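Local coordinates for protein VP5 (Halorubrum pleomorphic virus 2, PDB 6QGI) that probably fuses the viral envelope with the membrane of a haloarchaeal host, as an envelope fusion protein of a pleomorphic virus, at residues W18-F23 with T108-F113; R51-N55 with E119-E123; I59-Q63 with N227-I231; S161-T167 with S178-E183. One frame throughout, in Å; residues are numbered along the deposited sequence.

Contact 1. Residues W18-F23 with T108-F113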
loop_
_atom_site.group_PDB
_atom_site.type_symbol
_atom_site.label_atom_id
_atom_site.label_comp_id
_atom_site.label_asym_id
_atom_site.label_seq_id
_atom_site.Cartn_x
_atom_site.Cartn_y
_atom_site.Cartn_z
ATOM N N TRP A 18 -7.812 -4.636 3.265
ATOM C CA TRP A 18 -8.895 -3.728 3.657
ATOM C C TRP A 18 -10.010 -3.669 2.614
ATOM O O TRP A 18 -11.138 -3.283 2.932
ATOM C CB TRP A 18 -8.338 -2.319 3.893
ATOM C CG TRP A 18 -7.696 -1.718 2.681
ATOM C CD1 TRP A 18 -6.394 -1.845 2.296
ATOM C CD2 TRP A 18 -8.328 -0.889 1.702
ATOM N NE1 TRP A 18 -6.191 -1.197 1.104
ATOM C CE2 TRP A 18 -7.352 -0.568 0.734
ATOM C CE3 TRP A 18 -9.633 -0.390 1.543
ATOM C CZ2 TRP A 18 -7.637 0.234 -0.376
ATOM C CZ3 TRP A 18 -9.915 0.406 0.444
ATOM C CH2 TRP A 18 -8.922 0.720 -0.495
ATOM N N ALA A 19 -9.680 -4.011 1.360
ATOM C CA ALA A 19 -10.636 -4.039 0.262
ATOM C C ALA A 19 -11.282 -5.420 0.152
ATOM O O ALA A 19 -12.214 -5.593 -0.624
ATOM C CB ALA A 19 -9.936 -3.670 -1.037
ATOM N N LEU A 20 -10.804 -6.397 0.948
ATOM C CA LEU A 20 -11.327 -7.763 0.916
ATOM C C LEU A 20 -12.043 -8.172 2.200
ATOM O O LEU A 20 -13.054 -8.866 2.129
ATOM C CB LEU A 20 -10.194 -8.754 0.629
ATOM C CG LEU A 20 -9.637 -8.730 -0.782
ATOM C CD1 LEU A 20 -8.419 -9.570 -0.872
ATOM C CD2 LEU A 20 -10.675 -9.216 -1.796
ATOM N N ARG A 21 -11.519 -7.762 3.370
ATOM C CA ARG A 21 -12.078 -8.132 4.674
ATOM C C ARG A 21 -11.780 -7.064 5.720
ATOM O O ARG A 21 -11.049 -6.121 5.417
ATOM C CB ARG A 21 -11.480 -9.480 5.112
ATOM C CG ARG A 21 -9.989 -9.379 5.436
ATOM C CD ARG A 21 -9.279 -10.702 5.412
ATOM N NE ARG A 21 -7.837 -10.486 5.318
ATOM C CZ ARG A 21 -7.158 -10.435 4.175
ATOM N NH1 ARG A 21 -7.787 -10.602 3.016
ATOM N NH2 ARG A 21 -5.852 -10.226 4.180
ATOM N N GLU A 22 -12.306 -7.232 6.958
ATOM C CA GLU A 22 -12.013 -6.335 8.077
ATOM C C GLU A 22 -10.499 -6.392 8.325
ATOM O O GLU A 22 -9.940 -7.478 8.483
ATOM C CB GLU A 22 -12.823 -6.722 9.323
ATOM C CG GLU A 22 -12.911 -5.607 10.350
ATOM C CD GLU A 22 -13.442 -5.977 11.721
ATOM O OE1 GLU A 22 -13.673 -7.181 11.979
ATOM O OE2 GLU A 22 -13.620 -5.053 12.548
ATOM N N PHE A 23 -9.834 -5.240 8.232
ATOM C CA PHE A 23 -8.379 -5.130 8.331
ATOM C C PHE A 23 -7.945 -4.461 9.630
ATOM O O PHE A 23 -8.670 -3.620 10.165
ATOM C CB PHE A 23 -7.851 -4.333 7.125
ATOM C CG PHE A 23 -6.505 -4.732 6.558
ATOM C CD1 PHE A 23 -6.206 -6.068 6.300
ATOM C CD2 PHE A 23 -5.568 -3.766 6.201
ATOM C CE1 PHE A 23 -4.967 -6.432 5.764
ATOM C CE2 PHE A 23 -4.333 -4.131 5.652
ATOM C CZ PHE A 23 -4.044 -5.462 5.433
ATOM N N THR A 108 -17.813 -3.135 4.649
ATOM C CA THR A 108 -16.526 -3.572 5.198
ATOM C C THR A 108 -15.381 -2.834 4.494
ATOM O O THR A 108 -14.387 -2.531 5.141
ATOM C CB THR A 108 -16.390 -5.100 5.100
ATOM O OG1 THR A 108 -17.527 -5.706 5.714
ATOM C CG2 THR A 108 -15.136 -5.626 5.771
ATOM N N VAL A 109 -15.536 -2.508 3.195
ATOM C CA VAL A 109 -14.521 -1.776 2.429
ATOM C C VAL A 109 -14.567 -0.304 2.855
ATOM O O VAL A 109 -13.520 0.241 3.209
ATOM C CB VAL A 109 -14.658 -1.964 0.888
ATOM C CG1 VAL A 109 -13.658 -1.101 0.123
ATOM C CG2 VAL A 109 -14.498 -3.429 0.501
ATOM N N GLN A 110 -15.771 0.321 2.859
ATOM C CA GLN A 110 -15.967 1.723 3.270
ATOM C C GLN A 110 -15.496 1.969 4.701
ATOM O O GLN A 110 -14.832 2.973 4.952
ATOM C CB GLN A 110 -17.437 2.135 3.166
ATOM C CG GLN A 110 -17.976 2.281 1.756
ATOM C CD GLN A 110 -19.484 2.335 1.758
ATOM O OE1 GLN A 110 -20.167 1.614 2.501
ATOM N NE2 GLN A 110 -20.038 3.185 0.915
ATOM N N SER A 111 -15.830 1.048 5.634
ATOM C CA SER A 111 -15.449 1.138 7.045
ATOM C C SER A 111 -13.947 1.119 7.209
ATOM O O SER A 111 -13.428 1.946 7.944
ATOM C CB SER A 111 -16.072 0.011 7.864
ATOM O OG SER A 111 -17.485 0.061 7.770
ATOM N N ASN A 112 -13.247 0.204 6.516
ATOM C CA ASN A 112 -11.788 0.097 6.592
ATOM C C ASN A 112 -11.117 1.366 6.100
ATOM O O ASN A 112 -10.183 1.842 6.741
ATOM C CB ASN A 112 -11.286 -1.101 5.796
ATOM C CG ASN A 112 -11.565 -2.430 6.440
ATOM O OD1 ASN A 112 -11.617 -2.576 7.667
ATOM N ND2 ASN A 112 -11.766 -3.435 5.615
ATOM N N PHE A 113 -11.619 1.924 4.981
ATOM C CA PHE A 113 -11.130 3.146 4.357
ATOM C C PHE A 113 -11.332 4.361 5.278
ATOM O O PHE A 113 -10.445 5.207 5.379
ATOM C CB PHE A 113 -11.841 3.349 3.009
ATOM C CG PHE A 113 -11.534 4.633 2.276
ATOM C CD1 PHE A 113 -10.399 4.747 1.489
ATOM C CD2 PHE A 113 -12.417 5.705 2.317
ATOM C CE1 PHE A 113 -10.120 5.934 0.808
ATOM C CE2 PHE A 113 -12.138 6.888 1.634
ATOM C CZ PHE A 113 -10.996 6.991 0.878
#

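Contact 2. Residues R51-N55 with E119-E123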
loop_
_atom_site.group_PDB
_atom_site.type_symbol
_atom_site.label_atom_id
_atom_site.label_comp_id
_atom_site.label_asym_id
_atom_site.label_seq_id
_atom_site.Cartn_x
_atom_site.Cartn_y
_atom_site.Cartn_z
ATOM N N ARG A 51 2.549 7.836 9.322
ATOM C CA ARG A 51 1.117 7.843 9.014
ATOM C C ARG A 51 0.897 7.951 7.511
ATOM O O ARG A 51 0.080 7.205 6.980
ATOM C CB ARG A 51 0.373 8.971 9.755
ATOM C CG ARG A 51 -1.167 8.942 9.599
ATOM C CD ARG A 51 -1.818 7.622 10.006
ATOM N NE ARG A 51 -1.633 7.339 11.428
ATOM C CZ ARG A 51 -1.974 6.200 12.021
ATOM N NH1 ARG A 51 -2.525 5.220 11.321
ATOM N NH2 ARG A 51 -1.756 6.032 13.318
ATOM N N LYS A 52 1.639 8.853 6.828
ATOM C CA LYS A 52 1.567 9.060 5.379
ATOM C C LYS A 52 1.960 7.786 4.639
ATOM O O LYS A 52 1.333 7.449 3.639
ATOM C CB LYS A 52 2.480 10.221 4.952
ATOM C CG LYS A 52 2.272 10.677 3.514
ATOM C CD LYS A 52 3.586 11.103 2.889
ATOM C CE LYS A 52 3.421 11.621 1.483
ATOM N NZ LYS A 52 3.080 10.546 0.509
ATOM N N SER A 53 2.985 7.080 5.143
ATOM C CA SER A 53 3.477 5.836 4.567
ATOM C C SER A 53 2.458 4.705 4.731
ATOM O O SER A 53 2.184 4.040 3.744
ATOM C CB SER A 53 4.816 5.442 5.180
ATOM O OG SER A 53 5.423 4.439 4.381
ATOM N N THR A 54 1.874 4.509 5.940
ATOM C CA THR A 54 0.879 3.452 6.190
ATOM C C THR A 54 -0.452 3.752 5.471
ATOM O O THR A 54 -1.134 2.809 5.065
ATOM C CB THR A 54 0.649 3.200 7.695
ATOM O OG1 THR A 54 0.130 4.371 8.322
ATOM C CG2 THR A 54 1.902 2.709 8.418
ATOM N N ASN A 55 -0.818 5.045 5.298
ATOM C CA ASN A 55 -2.038 5.423 4.565
ATOM C C ASN A 55 -1.845 5.198 3.073
ATOM O O ASN A 55 -2.803 4.855 2.378
ATOM C CB ASN A 55 -2.435 6.877 4.834
ATOM C CG ASN A 55 -2.999 7.144 6.204
ATOM O OD1 ASN A 55 -3.282 6.239 6.986
ATOM N ND2 ASN A 55 -3.176 8.411 6.526
ATOM N N GLU A 119 -8.238 7.192 12.246
ATOM C CA GLU A 119 -7.025 6.982 13.046
ATOM C C GLU A 119 -5.992 8.071 12.781
ATOM O O GLU A 119 -5.261 8.444 13.698
ATOM C CB GLU A 119 -6.409 5.595 12.792
ATOM C CG GLU A 119 -5.713 5.014 14.016
ATOM C CD GLU A 119 -6.542 4.883 15.284
ATOM O OE1 GLU A 119 -7.755 4.592 15.184
ATOM O OE2 GLU A 119 -5.973 5.068 16.383
ATOM N N SER A 120 -5.953 8.598 11.548
ATOM C CA SER A 120 -5.044 9.676 11.165
ATOM C C SER A 120 -5.464 11.008 11.816
ATOM O O SER A 120 -4.605 11.719 12.334
ATOM C CB SER A 120 -5.001 9.827 9.648
ATOM O OG SER A 120 -4.870 8.605 8.942
ATOM N N VAL A 121 -6.784 11.330 11.798
ATOM C CA VAL A 121 -7.355 12.558 12.380
ATOM C C VAL A 121 -7.227 12.495 13.918
ATOM O O VAL A 121 -6.847 13.497 14.529
ATOM C CB VAL A 121 -8.822 12.821 11.919
ATOM C CG1 VAL A 121 -9.406 14.072 12.577
ATOM C CG2 VAL A 121 -8.911 12.941 10.403
ATOM N N ALA A 122 -7.519 11.318 14.528
ATOM C CA ALA A 122 -7.406 11.086 15.975
ATOM C C ALA A 122 -5.965 11.316 16.458
ATOM O O ALA A 122 -5.750 11.980 17.478
ATOM C CB ALA A 122 -7.854 9.674 16.318
ATOM N N GLU A 123 -4.987 10.782 15.701
ATOM C CA GLU A 123 -3.552 10.920 15.953
ATOM C C GLU A 123 -3.131 12.375 15.800
ATOM O O GLU A 123 -2.321 12.855 16.597
ATOM C CB GLU A 123 -2.772 10.029 14.981
ATOM C CG GLU A 123 -1.297 9.885 15.279
ATOM C CD GLU A 123 -0.590 9.059 14.229
ATOM O OE1 GLU A 123 0.036 8.041 14.597
ATOM O OE2 GLU A 123 -0.662 9.429 13.036
#

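Contact 3. Residues I59-Q63 with N227-I231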
loop_
_atom_site.group_PDB
_atom_site.type_symbol
_atom_site.label_atom_id
_atom_site.label_comp_id
_atom_site.label_asym_id
_atom_site.label_seq_id
_atom_site.Cartn_x
_atom_site.Cartn_y
_atom_site.Cartn_z
ATOM N N ILE A 59 -4.249 2.569 1.448
ATOM C CA ILE A 59 -5.302 3.226 0.670
ATOM C C ILE A 59 -4.825 4.168 -0.464
ATOM O O ILE A 59 -5.273 3.989 -1.598
ATOM C CB ILE A 59 -6.228 3.998 1.652
ATOM C CG1 ILE A 59 -7.072 3.029 2.509
ATOM C CG2 ILE A 59 -7.117 4.993 0.901
ATOM C CD1 ILE A 59 -7.781 3.667 3.608
ATOM N N VAL A 60 -4.010 5.187 -0.148
ATOM C CA VAL A 60 -3.633 6.266 -1.064
ATOM C C VAL A 60 -2.879 5.766 -2.305
ATOM O O VAL A 60 -3.203 6.225 -3.399
ATOM C CB VAL A 60 -2.855 7.402 -0.335
ATOM C CG1 VAL A 60 -2.567 8.582 -1.258
ATOM C CG2 VAL A 60 -3.630 7.882 0.893
ATOM N N ASP A 61 -1.918 4.841 -2.165
ATOM C CA ASP A 61 -1.144 4.369 -3.324
ATOM C C ASP A 61 -1.850 3.285 -4.146
ATOM O O ASP A 61 -1.380 2.966 -5.235
ATOM C CB ASP A 61 0.247 3.879 -2.888
ATOM C CG ASP A 61 1.280 4.980 -2.700
ATOM O OD1 ASP A 61 0.895 6.174 -2.756
ATOM O OD2 ASP A 61 2.478 4.648 -2.500
ATOM N N ASN A 62 -2.987 2.752 -3.666
ATOM C CA ASN A 62 -3.686 1.681 -4.372
ATOM C C ASN A 62 -5.146 2.053 -4.665
ATOM O O ASN A 62 -6.064 1.481 -4.084
ATOM C CB ASN A 62 -3.600 0.366 -3.568
ATOM C CG ASN A 62 -2.254 0.111 -2.921
ATOM O OD1 ASN A 62 -1.217 0.113 -3.571
ATOM N ND2 ASN A 62 -2.249 -0.096 -1.618
ATOM N N GLN A 63 -5.355 2.997 -5.587
ATOM C CA GLN A 63 -6.691 3.452 -5.988
ATOM C C GLN A 63 -7.213 2.621 -7.147
ATOM O O GLN A 63 -8.413 2.642 -7.433
ATOM C CB GLN A 63 -6.683 4.941 -6.397
ATOM C CG GLN A 63 -5.666 5.818 -5.668
ATOM C CD GLN A 63 -4.311 5.862 -6.336
ATOM O OE1 GLN A 63 -3.930 4.977 -7.110
ATOM N NE2 GLN A 63 -3.552 6.907 -6.048
ATOM N N ASN A 227 -6.461 13.575 -2.089
ATOM C CA ASN A 227 -5.922 12.258 -2.436
ATOM C C ASN A 227 -6.881 11.136 -2.025
ATOM O O ASN A 227 -6.798 10.035 -2.566
ATOM C CB ASN A 227 -4.557 12.050 -1.783
ATOM C CG ASN A 227 -3.454 12.908 -2.350
ATOM O OD1 ASN A 227 -3.568 13.502 -3.430
ATOM N ND2 ASN A 227 -2.343 12.974 -1.629
ATOM N N TRP A 228 -7.791 11.426 -1.086
ATOM C CA TRP A 228 -8.779 10.489 -0.557
ATOM C C TRP A 228 -10.116 10.586 -1.308
ATOM O O TRP A 228 -10.784 9.567 -1.479
ATOM C CB TRP A 228 -8.981 10.749 0.940
ATOM C CG TRP A 228 -7.804 10.353 1.785
ATOM C CD1 TRP A 228 -6.593 10.982 1.861
ATOM C CD2 TRP A 228 -7.727 9.224 2.665
ATOM N NE1 TRP A 228 -5.768 10.318 2.741
ATOM C CE2 TRP A 228 -6.440 9.234 3.249
ATOM C CE3 TRP A 228 -8.633 8.215 3.036
ATOM C CZ2 TRP A 228 -6.039 8.274 4.186
ATOM C CZ3 TRP A 228 -8.226 7.252 3.944
ATOM C CH2 TRP A 228 -6.942 7.286 4.511
ATOM N N LYS A 229 -10.489 11.800 -1.775
ATOM C CA LYS A 229 -11.719 12.061 -2.536
ATOM C C LYS A 229 -11.792 11.218 -3.837
ATOM O O LYS A 229 -12.850 10.622 -4.050
ATOM C CB LYS A 229 -11.892 13.563 -2.842
ATOM C CG LYS A 229 -13.119 13.924 -3.678
ATOM C CD LYS A 229 -14.426 13.585 -2.984
ATOM C CE LYS A 229 -15.607 14.174 -3.704
ATOM N NZ LYS A 229 -16.878 13.544 -3.257
ATOM N N PRO A 230 -10.739 11.100 -4.696
ATOM C CA PRO A 230 -10.876 10.249 -5.893
ATOM C C PRO A 230 -11.118 8.776 -5.548
ATOM O O PRO A 230 -11.880 8.124 -6.261
ATOM C CB PRO A 230 -9.537 10.428 -6.619
ATOM C CG PRO A 230 -8.966 11.679 -6.078
ATOM C CD PRO A 230 -9.393 11.705 -4.651
ATOM N N ILE A 231 -10.489 8.259 -4.458
ATOM C CA ILE A 231 -10.653 6.863 -4.020
ATOM C C ILE A 231 -12.095 6.648 -3.524
ATOM O O ILE A 231 -12.706 5.649 -3.907
ATOM C CB ILE A 231 -9.603 6.418 -2.966
ATOM C CG1 ILE A 231 -8.178 6.671 -3.471
ATOM C CG2 ILE A 231 -9.787 4.936 -2.598
ATOM C CD1 ILE A 231 -7.138 6.742 -2.417
#

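Contact 4. Residues S161-T167 with S178-E183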
loop_
_atom_site.group_PDB
_atom_site.type_symbol
_atom_site.label_atom_id
_atom_site.label_comp_id
_atom_site.label_asym_id
_atom_site.label_seq_id
_atom_site.Cartn_x
_atom_site.Cartn_y
_atom_site.Cartn_z
ATOM N N SER A 161 -13.639 11.115 15.054
ATOM C CA SER A 161 -14.959 10.481 14.968
ATOM C C SER A 161 -15.631 10.493 16.346
ATOM O O SER A 161 -14.985 10.205 17.358
ATOM C CB SER A 161 -14.851 9.060 14.424
ATOM O OG SER A 161 -14.066 8.216 15.248
ATOM N N GLY A 162 -16.883 10.924 16.368
ATOM C CA GLY A 162 -17.651 11.073 17.595
ATOM C C GLY A 162 -17.839 12.527 17.977
ATOM O O GLY A 162 -18.890 12.883 18.518
ATOM N N SER A 163 -16.826 13.389 17.676
ATOM C CA SER A 163 -16.839 14.832 17.949
ATOM C C SER A 163 -17.973 15.531 17.207
ATOM O O SER A 163 -18.422 15.042 16.165
ATOM C CB SER A 163 -15.511 15.474 17.568
ATOM O OG SER A 163 -14.457 14.977 18.374
ATOM N N THR A 164 -18.436 16.678 17.744
ATOM C CA THR A 164 -19.541 17.455 17.169
ATOM C C THR A 164 -19.215 17.984 15.761
ATOM O O THR A 164 -20.141 18.220 14.977
ATOM C CB THR A 164 -19.962 18.597 18.101
ATOM O OG1 THR A 164 -18.814 19.311 18.558
ATOM C CG2 THR A 164 -20.780 18.103 19.284
ATOM N N ASP A 165 -17.918 18.131 15.427
ATOM C CA ASP A 165 -17.505 18.635 14.124
ATOM C C ASP A 165 -17.048 17.499 13.175
ATOM O O ASP A 165 -16.527 17.776 12.089
ATOM C CB ASP A 165 -16.440 19.724 14.283
ATOM C CG ASP A 165 -16.993 20.980 14.928
ATOM O OD1 ASP A 165 -17.732 21.723 14.245
ATOM O OD2 ASP A 165 -16.701 21.210 16.121
ATOM N N ALA A 166 -17.306 16.231 13.557
ATOM C CA ALA A 166 -17.040 15.058 12.724
ATOM C C ALA A 166 -18.280 14.781 11.875
ATOM O O ALA A 166 -19.402 14.925 12.367
ATOM C CB ALA A 166 -16.693 13.853 13.586
ATOM N N THR A 167 -18.091 14.428 10.593
ATOM C CA THR A 167 -19.197 14.172 9.655
ATOM C C THR A 167 -19.796 12.781 9.901
ATOM O O THR A 167 -19.120 11.905 10.429
ATOM C CB THR A 167 -18.706 14.331 8.197
ATOM O OG1 THR A 167 -17.838 15.461 8.106
ATOM C CG2 THR A 167 -19.848 14.501 7.195
ATOM N N SER A 178 -19.297 7.738 12.094
ATOM C CA SER A 178 -18.743 9.078 12.266
ATOM C C SER A 178 -17.338 9.119 11.656
ATOM O O SER A 178 -16.537 8.217 11.907
ATOM C CB SER A 178 -18.715 9.475 13.738
ATOM O OG SER A 178 -18.373 10.842 13.896
ATOM N N VAL A 179 -17.062 10.116 10.806
ATOM C CA VAL A 179 -15.758 10.260 10.159
ATOM C C VAL A 179 -15.108 11.556 10.636
ATOM O O VAL A 179 -15.742 12.619 10.622
ATOM C CB VAL A 179 -15.811 10.165 8.606
ATOM C CG1 VAL A 179 -14.429 10.398 7.981
ATOM C CG2 VAL A 179 -16.366 8.816 8.161
ATOM N N GLY A 180 -13.847 11.429 11.057
ATOM C CA GLY A 180 -13.024 12.521 11.553
ATOM C C GLY A 180 -12.788 13.592 10.512
ATOM O O GLY A 180 -12.709 13.283 9.318
ATOM N N THR A 181 -12.710 14.868 10.951
ATOM C CA THR A 181 -12.491 15.976 10.021
ATOM C C THR A 181 -11.254 16.789 10.359
ATOM O O THR A 181 -10.938 16.997 11.532
ATOM C CB THR A 181 -13.700 16.925 9.930
ATOM O OG1 THR A 181 -13.921 17.568 11.187
ATOM C CG2 THR A 181 -14.952 16.250 9.418
ATOM N N VAL A 182 -10.578 17.264 9.307
ATOM C CA VAL A 182 -9.439 18.172 9.387
ATOM C C VAL A 182 -10.051 19.568 9.219
ATOM O O VAL A 182 -10.627 19.870 8.175
ATOM C CB VAL A 182 -8.320 17.845 8.360
ATOM C CG1 VAL A 182 -7.137 18.793 8.518
ATOM C CG2 VAL A 182 -7.863 16.396 8.489
ATOM N N GLU A 183 -10.002 20.375 10.284
ATOM C CA GLU A 183 -10.597 21.709 10.364
ATOM C C GLU A 183 -9.584 22.826 10.127
ATOM O O GLU A 183 -8.496 22.809 10.702
ATOM C CB GLU A 183 -11.240 21.881 11.751
ATOM C CG GLU A 183 -12.059 23.143 11.962
ATOM C CD GLU A 183 -12.739 23.250 13.316
ATOM O OE1 GLU A 183 -13.062 24.389 13.719
ATOM O OE2 GLU A 183 -12.961 22.203 13.969
#

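Contact 1. Residues W18-F23 with T108-F113
Asn112 reaches out from helix 91-133 and ties three residues of the loop 18-23 with one amide. Its CG stands beside the backbone N, anti to the carbonyl carbon (chi1 -73°), and this carries the amide toward the loop backbone. Asn112 ND2 gives a hydrogen bond to Trp18 O at 2.8 Å, and this acceptor lies near the amide plane. The same ND2 also makes a weak, bent bond to Arg21 O. On the other end of the amide, Phe23 N donates to Asn112 OD1 at 3.3 Å. That N-H points almost straight at the oxygen (177°) but comes from above the carbonyl plane. Partners at both ends fix which way the amide is flipped.

Apolar groups close the contact around this amide. The CB atoms of Trp18 and Asn112 lie 3.7 Å apart. With CG set between its backbone N and carbonyl carbon (chi1 61°), Trp18 turns its indole so that CZ3 meets Val109 CG1 at 4.0 Å, the two side chains crossing obliquely. The other branch, Val109 CG2, touches Ala19 O at 3.3 Å. Thr108 turns its methyl to the loop, with CG2 3.5 Å from Glu22 N. Its hydroxyl bonds back to Ser104 O in its own helix. Arg21 leads elsewhere, to a salt bridge with Asp289. The arrangement is that of an irregular loop held on a long helix by an asparagine that bonds its backbone.

Contact 2. Residues R51-N55 with E119-E123
This is an antiparallel helix pair bridged by a buried salt bridge, formed where helix 37-60 runs beside helix 91-133. The short axes run at 173° to each other and approach to 11.5 Å. At that spacing the contact is made by long polar side chains rather than by close backbones.

Arg51 and Glu123 come from opposite directions. Arg51 grips the carboxylate side-on with two nitrogens. Arg51 NE bonds Glu123 OE2 at 2.8 Å, and Arg51 NH2 bonds Glu123 OE1 at 3.0 Å. Both oxygens lie near the guanidinium plane, yet both are met from above the carboxylate plane, because the two flat groups are turned 59° apart. The arginine chain bends at chi2 and chi3 to bring NE to the acid, while the Glu123 chain is extended beyond CG. Glu119 lays its CB over one face of the guanidinium, and its own OE2 bonds Ser28 N.

The loop residues 26-29 supply further partners. Val26 O accepts from Arg51 NH1, and Asp29 N gives to Glu123 OE1. The paired charges probably stabilise each other in this buried place. Ser120 OG sits next to the arginine chain, 3.4 Å from Arg51 CD, and also bonds Thr116 O in its own helix. One turn along from Arg51, Asn55 ND2 donates to Ser120 OG at 3.0 Å, and the hydroxyl lies near the amide plane of Asn55.

Contact 3. Residues I59-Q63 with N227-I231
Ile59 and Val60 pack against the indole of Trp228, and Ile231 fills in beside them. Ile59 CG2 makes a CH-pi contact over the face of the six-membered ring, 4.2 Å from its centroid and 21° off the ring normal. The other branch of Ile59 ends in CD1, which lies 3.6 Å from Trp228 CZ3. Val60 CG2 meets the pyrrole side of the indole, 3.7 Å from Trp228 NE1. Its partner branch, Val60 CG1, lies 4.0 Å from Asn227 CB. Both aliphatic chains cross the tryptophan at about a right angle.

Ile231 CD1 reaches between residues of the other segment. It touches Ile59 O at 3.4 Å and Ile59 CG2 at 3.8 Å. Gln63 crosses Ile231 obliquely with its aliphatic part. Its chain is bent at chi2 (88°), and Gln63 CG comes to 3.4 Å from Ile231 CG1. No hydrogen bond crosses between the two segments.

A second shell comes from helix 91-133. Trp117 meets the Trp228 ring edge-to-face, and Phe113 touches the side chains of Ile59, Trp228 and Ile231. Asn62, just past Val60, turns away and bonds Tyr344 OH, which links this corner to strand 343-355. The whole is a partly buried apolar contact, built on Trp228 and Ile231, between the C-terminal part of helix 37-60, with the loop after it, and the start of helix 225-253.

Contact 4. Residues S161-T167 with S178-E183
The contact belongs to a small antiparallel sheet, where the loop leading from strand 155-159 into strand 167-170 folds over strand 176-186. Thr167 and Val179 form an antiparallel hydrogen-bonded pair. Val179 N gives a nearly straight bond to Thr167 O at 2.8 Å, while the return bond from Thr167 N to Val179 O is weak. Ser178 CA adds a CA-H...O contact to the same Thr167 O, at 3.4 Å.

Just before Thr167 the loop makes a type I turn from Ser163 to Ala166, and side-chain hydroxyls of the strand bond the loop backbone at two places. Ser178 holds OG anti to its backbone N (chi1 -171°), where it accepts from Gly162 N at 2.9 Å. Thr181 OG1 gives its proton to Asp165 O at 2.8 Å, from above the carbonyl plane. Between these two bonds, Ala166 CB settles 3.3 Å from Val179 O. The methyl Thr181 CG2 lies 3.3 Å from Thr167 OG1, whose hydrogen-bond partner is Asp194. Asp165 and Glu183 bring like charges near, with Asp165 OD2 4.4 Å from Glu183 OE2. Asn159 bonds that Glu183 oxygen and may ease the repulsion.

Strand 176-186 also pairs with strands 155-159 and 189-193. Helix 91-133 lies against it: Trp117 NE1 bonds Gly180 O, Asn118 bonds Gly180 N and Ser178 O, and Val179 packs on Leu114 and Trp117.

How the contacts relate
All four contacts meet around helix 91-133. Contacts 1 and 2 use it directly, with centres about 16 Å apart. Contact 3 lies between helices 37-60 and 225-253, its centre about 14 Å from each of those two. Phe113 joins contact 1 to contact 3, and Asn55 joins contact 2 to contact 3. Contact 4 sits outermost, about 25 Å from the centre of the chain, and touches contact 2 through Val121. Along the chain, contacts 1, 2 and 3 interlace, while contact 4 falls within the span between the segments of contact 3. Together they probably hold the loop near the N-terminus, three helices and the small sheet together in the N-terminal part of the envelope protein.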